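Local coordinates for PUM-HD domain-containing protein (Caenorhabditis elegans, PDB 7CGM) that probably binds the 3'-untranslated regions of messenger RNAs through the Pumilio repeats of its Pumilio homology domain, at residues E244-I249 / V279-M284. The protein carries 2 engineered substitutions. Residues are numbered along the deposited sequence; the frame is centred on the assembly and turned at random.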
loop_
_atom_site.group_PDB
_atom_site.type_symbol
_atom_site.label_atom_id
_atom_site.label_comp_id
_atom_site.label_asym_id
_atom_site.label_seq_id
_atom_site.Cartn_x
_atom_site.Cartn_y
_atom_site.Cartn_z
ATOM N N GLU A 244 8.895 15.293 -16.390
ATOM C CA GLU A 244 8.900 16.664 -15.889
ATOM C C GLU A 244 8.708 16.721 -14.378
ATOM O O GLU A 244 9.153 17.682 -13.729
ATOM C CB GLU A 244 7.827 17.499 -16.574
ATOM C CG GLU A 244 8.214 18.974 -16.559
ATOM C CD GLU A 244 7.059 19.952 -16.370
ATOM O OE1 GLU A 244 5.924 19.653 -16.807
ATOM O OE2 GLU A 244 7.291 21.048 -15.791
ATOM N N ASP A 245 8.060 15.708 -13.799
ATOM C CA ASP A 245 7.948 15.650 -12.347
ATOM C C ASP A 245 9.297 15.366 -11.701
ATOM O O ASP A 245 9.661 16.011 -10.709
ATOM C CB ASP A 245 6.932 14.591 -11.947
ATOM C CG ASP A 245 5.562 14.884 -12.481
ATOM O OD1 ASP A 245 4.852 13.934 -12.883
ATOM O OD2 ASP A 245 5.215 16.081 -12.512
ATOM N N ARG A 246 10.042 14.396 -12.252
ATOM C CA ARG A 246 11.382 14.105 -11.748
ATOM C C ARG A 246 12.289 15.328 -11.868
ATOM O O ARG A 246 13.037 15.659 -10.936
ATOM C CB ARG A 246 11.971 12.899 -12.488
ATOM C CG ARG A 246 11.464 11.573 -11.975
ATOM C CD ARG A 246 12.047 10.388 -12.740
ATOM N NE ARG A 246 11.381 10.215 -14.024
ATOM C CZ ARG A 246 10.151 9.730 -14.199
ATOM N NH1 ARG A 246 9.425 9.324 -13.171
ATOM N NH2 ARG A 246 9.642 9.639 -15.422
ATOM N N MET A 247 12.211 16.031 -12.996
ATOM C CA MET A 247 13.013 17.233 -13.157
ATOM C C MET A 247 12.672 18.257 -12.081
ATOM O O MET A 247 13.561 18.823 -11.439
ATOM C CB MET A 247 12.811 17.818 -14.557
ATOM C CG MET A 247 13.635 19.083 -14.831
ATOM S SD MET A 247 15.416 18.821 -14.572
ATOM C CE MET A 247 15.688 17.252 -15.414
ATOM N N VAL A 248 11.384 18.501 -11.866
ATOM C CA VAL A 248 10.978 19.463 -10.848
ATOM C C VAL A 248 11.452 19.008 -9.477
ATOM O O VAL A 248 11.985 19.804 -8.700
ATOM C CB VAL A 248 9.450 19.657 -10.897
ATOM C CG1 VAL A 248 8.943 20.368 -9.659
ATOM C CG2 VAL A 248 9.075 20.403 -12.131
ATOM N N ILE A 249 11.321 17.710 -9.184
ATOM C CA ILE A 249 11.694 17.192 -7.869
ATOM C C ILE A 249 13.208 17.217 -7.686
ATOM O O ILE A 249 13.715 17.703 -6.669
ATOM C CB ILE A 249 11.115 15.777 -7.674
ATOM C CG1 ILE A 249 9.607 15.847 -7.489
ATOM C CG2 ILE A 249 11.770 15.058 -6.521
ATOM C CD1 ILE A 249 8.942 14.502 -7.660
ATOM N N VAL A 279 20.981 9.966 -15.880
ATOM C CA VAL A 279 22.331 10.521 -15.794
ATOM C C VAL A 279 22.277 12.028 -15.563
ATOM O O VAL A 279 23.034 12.579 -14.752
ATOM C CB VAL A 279 23.124 10.150 -17.065
ATOM C CG1 VAL A 279 24.489 10.823 -17.087
ATOM C CG2 VAL A 279 23.266 8.640 -17.151
ATOM N N TYR A 280 21.350 12.713 -16.227
ATOM C CA TYR A 280 21.228 14.147 -16.007
ATOM C C TYR A 280 20.807 14.465 -14.572
ATOM O O TYR A 280 21.333 15.394 -13.949
ATOM C CB TYR A 280 20.236 14.753 -16.992
ATOM C CG TYR A 280 20.165 16.227 -16.767
ATOM C CD1 TYR A 280 18.947 16.874 -16.582
ATOM C CD2 TYR A 280 21.342 16.978 -16.673
ATOM C CE1 TYR A 280 18.904 18.255 -16.344
ATOM C CE2 TYR A 280 21.316 18.346 -16.430
ATOM C CZ TYR A 280 20.095 18.985 -16.270
ATOM O OH TYR A 280 20.066 20.349 -16.032
ATOM N N HIS A 281 19.844 13.714 -14.039
ATOM C CA HIS A 281 19.394 13.931 -12.668
ATOM C C HIS A 281 20.524 13.714 -11.674
ATOM O O HIS A 281 20.744 14.534 -10.776
ATOM C CB HIS A 281 18.223 13.001 -12.357
ATOM C CG HIS A 281 16.991 13.325 -13.133
ATOM N ND1 HIS A 281 16.168 12.354 -13.663
ATOM C CD2 HIS A 281 16.453 14.519 -13.489
ATOM C CE1 HIS A 281 15.168 12.939 -14.301
ATOM N NE2 HIS A 281 15.317 14.250 -14.208
ATOM N N LYS A 282 21.239 12.594 -11.804
ATOM C CA LYS A 282 22.333 12.319 -10.883
ATOM C C LYS A 282 23.394 13.408 -10.970
ATOM O O LYS A 282 23.935 13.846 -9.951
ATOM C CB LYS A 282 22.924 10.940 -11.171
ATOM C CG LYS A 282 21.886 9.825 -11.127
ATOM C CD LYS A 282 22.481 8.467 -10.787
ATOM C CE LYS A 282 22.662 7.599 -11.990
ATOM N NZ LYS A 282 21.441 7.609 -12.827
ATOM N N SER A 283 23.659 13.898 -12.173
ATOM C CA SER A 283 24.647 14.957 -12.321
ATOM C C SER A 283 24.272 16.193 -11.509
ATOM O O SER A 283 25.144 16.836 -10.913
ATOM C CB SER A 283 24.823 15.312 -13.798
ATOM O OG SER A 283 25.685 16.420 -13.922
ATOM N N MET A 284 22.987 16.552 -11.471
ATOM C CA MET A 284 22.599 17.707 -10.664
ATOM C C MET A 284 22.869 17.456 -9.184
ATOM O O MET A 284 23.269 18.361 -8.444
ATOM C CB MET A 284 21.125 18.035 -10.882
ATOM C CG MET A 284 20.710 18.078 -12.318
ATOM S SD MET A 284 18.985 18.538 -12.478
ATOM C CE MET A 284 18.855 19.947 -11.368
#
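Met247 reaches across to Tyr280 and His281 and puts its methyl into the notch between their rings. Its CE lies at the edge of both, near each ring plane, 3.3 Å from His281 NE2 and 3.5 Å from Tyr280 CD1. The chain gets there by leaving the backbone with CG anti to N (chi1 -179°) and then bending at both chi2 and chi3, which brings the methyl up against the two rings. Its sulfur stands beside the tyrosine ring in a Met-aromatic contact, SD 5.2 Å from the ring centroid and oblique to it, and also meets Met284 SD at 4.1 Å, the two side chains crossing at about a right angle. Cutting Met247 back to an alanine is likely to leave a gap between the helices, with both rings losing the methyl at their edges and Met284 its sulfur neighbour. The tighter part is this methyl at the edge of buried His281, with Arg246 CB approaching CE1 obliquely beside it at 3.7 Å; ND1 accepts a hydrogen bond from Ala278 N, which helps fix the imidazole's rotation. Arg246 NH1 hydrogen-bonds to Ile238 O and Gly241 O, and NH2 makes a salt bridge with Glu243, holding the guanidinium within its own predicted repeat. Toward solvent the packing thins, with exposed Tyr280 giving little more than one ring edge. The segments run nearly parallel (8°, axes 10.7 Å apart), and the contact joins helices 243-255 and 279-290 of successive predicted Pumilio repeats. Helix 207-219 touches the first through Asp245 and Val248, and helix 322-332 meets the second at Lys282 and Ser283, continuing the side-by-side stacking of the alpha-solenoid.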